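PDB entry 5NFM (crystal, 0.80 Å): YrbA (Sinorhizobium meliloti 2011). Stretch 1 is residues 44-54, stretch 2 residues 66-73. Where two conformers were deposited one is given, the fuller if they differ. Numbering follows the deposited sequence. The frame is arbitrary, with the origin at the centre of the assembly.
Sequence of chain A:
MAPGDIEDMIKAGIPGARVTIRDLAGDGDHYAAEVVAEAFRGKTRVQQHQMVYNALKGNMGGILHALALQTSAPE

Stretch 1 (44-54) TRVQQHQMVYN
Stretch 2 66-73: ALALQTSA

Four waters line this helix-strand contact of YrbA, each bridging a side chain of helix 45-54 to the backbone of strand 67-72, while Thr71 OG1 donates a direct hydrogen bond to Gln48 OE1 (2.7 Å). The axes approach to 8.5 Å with 113° between their N-to-C directions; CA atoms pair Gln48 with Thr71 (6.6 Å), His49 with Leu69 (6.9 Å) and Tyr53 with Leu67 (9.1 Å), so the helix crosses the strand steeply, and later helix residues face earlier strand residues. Helical phi/psi stay near -62/-41, and Thr44 (-73/165, chi1 p) caps the N-terminus: Gln47 N donates to Thr44 OG1 and Thr44 N to Gln47 OE1, both 2.9 Å. The strand is extended, from Leu67 (-129/93) to Ser72 (-167/166), and its alternation turns Leu67, Leu69 and Thr71 toward the helix, Ala68, Gln70 and Ser72 away. Leu69 (mt) fills the centre: its CB lies over the His49 ring face, 3.8 Å from the ring centroid and 7° off the normal, its CD1 is 3.8 Å from Tyr53 CZ, and its CD2 is 3.8 Å from Val52 CG1. Val52 (t) also places CG1 4.4 Å from Leu67 CD2 (Leu67 tp) and CG2 4.1 Å from Thr71 CG2. Thr71 (p) directs OG1 to Gln48 (mt, chi3 -12°) and to the edge of the His49 ring (m, chi2 -176°), with OG1 3.0 Å from His49 NE2. Water 1 accepts from Arg45 NH2 and donates to Leu69 O, both 2.8 Å, spanning an Arg45 NH2-Leu69 O gap of 4.5 Å (Arg45 p, t, m, chi4 119°). Water 2 donates to Gln48 OE1 and Thr71 O, each 2.8 Å; water 3 links His49 NE2 and Thr71 N, each 2.9 Å. Water 4 lies 2.6 Å from Tyr53 OH (Tyr53 m, chi2 -51°) and donates to Leu67 O (2.7 Å).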

ATOM      1  N   THR A  44      -5.766   2.217 -13.914  1.00  1.95           N
ATOM      2  CA  THR A  44      -5.855   3.585 -13.421  1.00  1.83           C
ATOM      3  C   THR A  44      -5.352   3.652 -11.981  1.00  1.69           C
ATOM      4  O   THR A  44      -5.267   2.640 -11.281  1.00  1.94           O
ATOM      5  CB  THR A  44      -7.300   4.079 -13.429  1.00  2.02           C
ATOM      6  OG1 THR A  44      -8.014   3.360 -12.425  1.00  2.38           O
ATOM      7  CG2 THR A  44      -7.979   3.909 -14.786  1.00  2.48           C
ATOM      8  N   ARG A  45      -5.079   4.872 -11.511  1.00  1.95           N
ATOM      9  CA  ARG A  45      -4.714   5.026 -10.106  1.00  1.99           C
ATOM     10  C   ARG A  45      -5.830   4.513  -9.190  1.00  1.74           C
ATOM     11  O   ARG A  45      -5.542   3.867  -8.179  1.00  1.99           O
ATOM     12  CB  ARG A  45      -4.275   6.459  -9.772  1.00  3.13           C
ATOM     13  CG  ARG A  45      -5.300   7.534 -10.007  1.00  3.75           C
ATOM     14  CD  ARG A  45      -4.728   8.930  -9.782  1.00  4.00           C
ATOM     15  NE  ARG A  45      -4.386   9.190  -8.385  1.00  4.07           N
ATOM     16  CZ  ARG A  45      -3.174   9.483  -7.911  1.00  3.17           C
ATOM     17  NH1 ARG A  45      -2.110   9.526  -8.701  1.00  4.23           N
ATOM     18  NH2 ARG A  45      -3.033   9.748  -6.617  1.00  3.87           N
ATOM     19  N   VAL A  46      -7.102   4.761  -9.531  1.00  1.92           N
ATOM     20  CA  VAL A  46      -8.195   4.253  -8.703  1.00  1.76           C
ATOM     21  C   VAL A  46      -8.165   2.720  -8.654  1.00  1.62           C
ATOM     22  O   VAL A  46      -8.338   2.110  -7.586  1.00  1.84           O
ATOM     23  CB  VAL A  46      -9.539   4.826  -9.210  1.00  2.01           C
ATOM     24  CG1 VAL A  46     -10.735   4.115  -8.593  1.00  2.93           C
ATOM     25  CG2 VAL A  46      -9.605   6.327  -8.918  1.00  2.90           C
ATOM     26  N   GLN A  47      -7.943   2.075  -9.805  1.00  1.67           N
ATOM     27  CA  GLN A  47      -7.869   0.612  -9.852  1.00  1.64           C
ATOM     28  C   GLN A  47      -6.658   0.078  -9.083  1.00  1.65           C
ATOM     29  O   GLN A  47      -6.746  -0.961  -8.406  1.00  1.98           O
ATOM     30  CB  GLN A  47      -7.804   0.140 -11.307  1.00  2.05           C
ATOM     31  CG  GLN A  47      -9.113   0.310 -12.066  1.00  2.35           C
ATOM     32  CD  GLN A  47      -8.969   0.057 -13.557  1.00  2.75           C
ATOM     33  OE1 GLN A  47      -7.912   0.282 -14.154  1.00  2.67           O
ATOM     34  NE2 GLN A  47     -10.055  -0.369 -14.176  1.00  4.82           N
ATOM     35  N   GLN A  48      -5.513   0.752  -9.205  1.00  1.54           N
ATOM     36  CA  GLN A  48      -4.314   0.332  -8.483  1.00  1.56           C
ATOM     37  C   GLN A  48      -4.528   0.452  -6.978  1.00  1.50           C
ATOM     38  O   GLN A  48      -4.167  -0.442  -6.201  1.00  1.84           O
ATOM     39  CB  GLN A  48      -3.123   1.199  -8.905  1.00  1.73           C
ATOM     40  CG  GLN A  48      -2.748   1.036 -10.368  1.00  1.89           C
ATOM     41  CD  GLN A  48      -1.836   2.142 -10.888  1.00  1.54           C
ATOM     42  OE1 GLN A  48      -1.640   3.174 -10.237  1.00  2.13           O
ATOM     43  NE2 GLN A  48      -1.275   1.934 -12.072  1.00  2.15           N
ATOM     44  N   HIS A  49      -5.094   1.582  -6.551  1.00  1.57           N
ATOM     45  CA  HIS A  49      -5.314   1.776  -5.125  1.00  1.51           C
ATOM     46  C   HIS A  49      -6.293   0.744  -4.582  1.00  1.66           C
ATOM     47  O   HIS A  49      -6.116   0.247  -3.464  1.00  1.86           O
ATOM     48  CB  HIS A  49      -5.743   3.213  -4.837  1.00  1.89           C
ATOM     49  CG  HIS A  49      -4.670   4.197  -5.168  1.00  2.29           C
ATOM     50  ND1 HIS A  49      -4.781   5.545  -4.917  1.00  2.87           N
ATOM     51  CD2 HIS A  49      -3.470   4.013  -5.775  1.00  2.35           C
ATOM     52  CE1 HIS A  49      -3.686   6.144  -5.359  1.00  3.33           C
ATOM     53  NE2 HIS A  49      -2.880   5.241  -5.892  1.00  2.83           N
ATOM     54  N   GLN A  50      -7.304   0.366  -5.378  1.00  1.62           N
ATOM     55  CA  GLN A  50      -8.211  -0.702  -4.965  1.00  1.63           C
ATOM     56  C   GLN A  50      -7.445  -1.987  -4.643  1.00  1.69           C
ATOM     57  O   GLN A  50      -7.769  -2.690  -3.674  1.00  1.94           O
ATOM     58  CB  GLN A  50      -9.259  -0.953  -6.060  1.00  1.65           C
ATOM     59  CG  GLN A  50     -10.290  -2.012  -5.680  1.00  1.83           C
ATOM     60  CD  GLN A  50     -11.141  -1.553  -4.510  1.00  1.74           C
ATOM     61  OE1 GLN A  50     -11.831  -0.525  -4.603  1.00  1.92           O
ATOM     62  NE2 GLN A  50     -11.090  -2.281  -3.400  1.00  2.51           N
ATOM     63  N   MET A  51      -6.456  -2.334  -5.473  1.00  1.83           N
ATOM     64  CA  MET A  51      -5.669  -3.541  -5.219  1.00  1.89           C
ATOM     65  C   MET A  51      -4.910  -3.445  -3.901  1.00  1.72           C
ATOM     66  O   MET A  51      -4.751  -4.452  -3.196  1.00  2.12           O
ATOM     67  CB  MET A  51      -4.699  -3.793  -6.371  1.00  2.34           C
ATOM     68  CG  MET A  51      -5.410  -4.160  -7.659  1.00  3.03           C
ATOM     69  SD  MET A  51      -4.280  -4.399  -9.038  1.00  7.68           S
ATOM     70  CE  MET A  51      -3.447  -5.894  -8.526  1.00 11.69           C
ATOM     71  N   VAL A  52      -4.407  -2.252  -3.562  1.00  1.76           N
ATOM     72  CA  VAL A  52      -3.706  -2.082  -2.290  1.00  1.72           C
ATOM     73  C   VAL A  52      -4.679  -2.200  -1.117  1.00  1.68           C
ATOM     74  O   VAL A  52      -4.390  -2.889  -0.131  1.00  2.20           O
ATOM     75  CB  VAL A  52      -2.917  -0.759  -2.257  1.00  2.09           C
ATOM     76  CG1 VAL A  52      -2.201  -0.627  -0.905  1.00  2.90           C
ATOM     77  CG2 VAL A  52      -1.905  -0.705  -3.405  1.00  2.50           C
ATOM     78  N   TYR A  53      -5.847  -1.542  -1.200  1.00  1.80           N
ATOM     79  CA  TYR A  53      -6.830  -1.714  -0.136  1.00  1.66           C
ATOM     80  C   TYR A  53      -7.168  -3.194   0.040  1.00  1.72           C
ATOM     81  O   TYR A  53      -7.251  -3.698   1.170  1.00  1.96           O
ATOM     82  CB  TYR A  53      -8.112  -0.905  -0.403  1.00  2.10           C
ATOM     83  CG  TYR A  53      -7.911   0.593  -0.486  1.00  1.93           C
ATOM     84  CD1 TYR A  53      -7.222   1.285   0.501  1.00  2.57           C
ATOM     85  CD2 TYR A  53      -8.430   1.316  -1.552  1.00  1.91           C
ATOM     86  CE1 TYR A  53      -7.044   2.658   0.421  1.00  2.79           C
ATOM     87  CE2 TYR A  53      -8.252   2.683  -1.647  1.00  2.13           C
ATOM     88  CZ  TYR A  53      -7.555   3.355  -0.665  1.00  2.40           C
ATOM     89  OH  TYR A  53      -7.397   4.715  -0.791  1.00  3.30           O
ATOM     90  N   ASN A  54      -7.362  -3.912  -1.070  1.00  1.90           N
ATOM     91  CA  ASN A  54      -7.671  -5.337  -0.964  1.00  1.77           C
ATOM     92  C   ASN A  54      -6.577  -6.076  -0.197  1.00  2.02           C
ATOM     93  O   ASN A  54      -6.869  -6.953   0.623  1.00  2.55           O
ATOM     94  CB  ASN A  54      -7.799  -5.974  -2.350  1.00  1.98           C
ATOM     95  CG  ASN A  54      -9.023  -5.519  -3.116  1.00  1.89           C
ATOM     96  OD1 ASN A  54      -9.911  -4.844  -2.581  1.00  2.21           O
ATOM     97  ND2 ASN A  54      -9.078  -5.905  -4.384  1.00  3.42           N
ATOM     98  N   ALA A  66      -5.725   6.859   6.447  1.00  2.15           N
ATOM     99  CA  ALA A  66      -4.550   6.521   7.231  1.00  2.50           C
ATOM    100  C   ALA A  66      -3.427   5.910   6.407  1.00  2.32           C
ATOM    101  O   ALA A  66      -2.313   5.780   6.922  1.00  2.89           O
ATOM    102  CB  ALA A  66      -4.922   5.583   8.384  1.00  3.19           C
ATOM    103  N   LEU A  67      -3.691   5.534   5.152  1.00  2.50           N
ATOM    104  CA  LEU A  67      -2.654   5.008   4.260  1.00  2.46           C
ATOM    105  C   LEU A  67      -2.716   5.790   2.947  1.00  2.53           C
ATOM    106  O   LEU A  67      -3.489   5.452   2.043  1.00  3.47           O
ATOM    107  CB  LEU A  67      -2.834   3.504   4.036  1.00  3.04           C
ATOM    108  CG  LEU A  67      -1.668   2.835   3.301  1.00  3.97           C
ATOM    109  CD1 LEU A  67      -0.384   2.900   4.116  1.00  6.88           C
ATOM    110  CD2 LEU A  67      -2.020   1.398   2.970  1.00  7.33           C
ATOM    111  N   ALA A  68      -1.909   6.848   2.849  1.00  2.63           N
ATOM    112  CA  ALA A  68      -1.872   7.681   1.650  1.00  2.70           C
ATOM    113  C   ALA A  68      -1.020   6.986   0.590  1.00  3.36           C
ATOM    114  O   ALA A  68       0.118   6.599   0.864  1.00  6.14           O
ATOM    115  CB  ALA A  68      -1.281   9.048   1.987  1.00  4.66           C
ATOM    116  N   LEU A  69      -1.557   6.845  -0.621  1.00  2.95           N
ATOM    117  CA  LEU A  69      -1.007   5.924  -1.605  1.00  2.87           C
ATOM    118  C   LEU A  69      -0.380   6.610  -2.817  1.00  2.93           C
ATOM    119  O   LEU A  69      -0.896   7.607  -3.341  1.00  3.67           O
ATOM    120  CB  LEU A  69      -2.096   4.975  -2.120  1.00  3.73           C
ATOM    121  CG  LEU A  69      -2.692   4.022  -1.077  1.00  4.42           C
ATOM    122  CD1 LEU A  69      -3.849   3.230  -1.662  1.00  5.67           C
ATOM    123  CD2 LEU A  69      -1.633   3.078  -0.525  1.00  7.45           C
ATOM    124  N   GLN A  70       0.721   6.021  -3.274  0.83  2.72           N
ATOM    125  CA  GLN A  70       1.333   6.326  -4.558  0.83  2.81           C
ATOM    126  C   GLN A  70       1.634   4.993  -5.223  0.83  2.49           C
ATOM    127  O   GLN A  70       2.288   4.138  -4.619  0.83  4.17           O
ATOM    128  CB  GLN A  70       2.624   7.116  -4.322  0.83  6.90           C
ATOM    129  CG  GLN A  70       3.513   7.362  -5.510  0.83 18.53           C
ATOM    130  CD  GLN A  70       4.810   8.043  -5.096  0.83 20.72           C
ATOM    131  OE1 GLN A  70       5.022   8.337  -3.917  0.83 22.08           O
ATOM    132  NE2 GLN A  70       5.686   8.286  -6.060  0.83 29.79           N
ATOM    133  N   THR A  71       1.146   4.804  -6.445  1.00  2.21           N
ATOM    134  CA  THR A  71       1.320   3.542  -7.140  1.00  2.12           C
ATOM    135  C   THR A  71       1.793   3.778  -8.567  1.00  1.97           C
ATOM    136  O   THR A  71       1.526   4.818  -9.177  1.00  2.47           O
ATOM    137  CB  THR A  71       0.005   2.738  -7.142  1.00  2.28           C
ATOM    138  OG1 THR A  71      -1.063   3.563  -7.607  1.00  2.37           O
ATOM    139  CG2 THR A  71      -0.339   2.244  -5.743  1.00  2.93           C
ATOM    140  N   SER A  72       2.473   2.772  -9.110  1.00  2.15           N
ATOM    141  CA  SER A  72       2.967   2.839 -10.478  1.00  2.34           C
ATOM    142  C   SER A  72       3.402   1.445 -10.909  1.00  2.06           C
ATOM    143  O   SER A  72       3.566   0.535 -10.092  1.00  2.53           O
ATOM    144  CB  SER A  72       4.155   3.800 -10.591  1.00  2.97           C
ATOM    145  OG  SER A  72       5.189   3.402  -9.707  1.00  4.25           O
ATOM    146  N   ALA A  73       3.608   1.302 -12.214  1.00  2.45           N
ATOM    147  CA  ALA A  73       4.253   0.124 -12.760  1.00  2.71           C
ATOM    148  C   ALA A  73       5.765   0.343 -12.825  1.00  2.58           C
ATOM    149  O   ALA A  73       6.226   1.485 -12.916  1.00  3.42           O
ATOM    150  CB  ALA A  73       3.722  -0.167 -14.162  1.00  4.40           C
TER
HETATM  151  O   HOH W   1      -0.446   9.020  -5.720  1.00  6.45           O
HETATM  152  O   HOH W   2      -0.765   5.864 -10.299  1.00  3.44           O
HETATM  153  O   HOH W   3      -0.813   6.692  -7.411  1.00  3.15           O
HETATM  154  O   HOH W   4      -5.918   5.936   0.992  1.00  3.25           O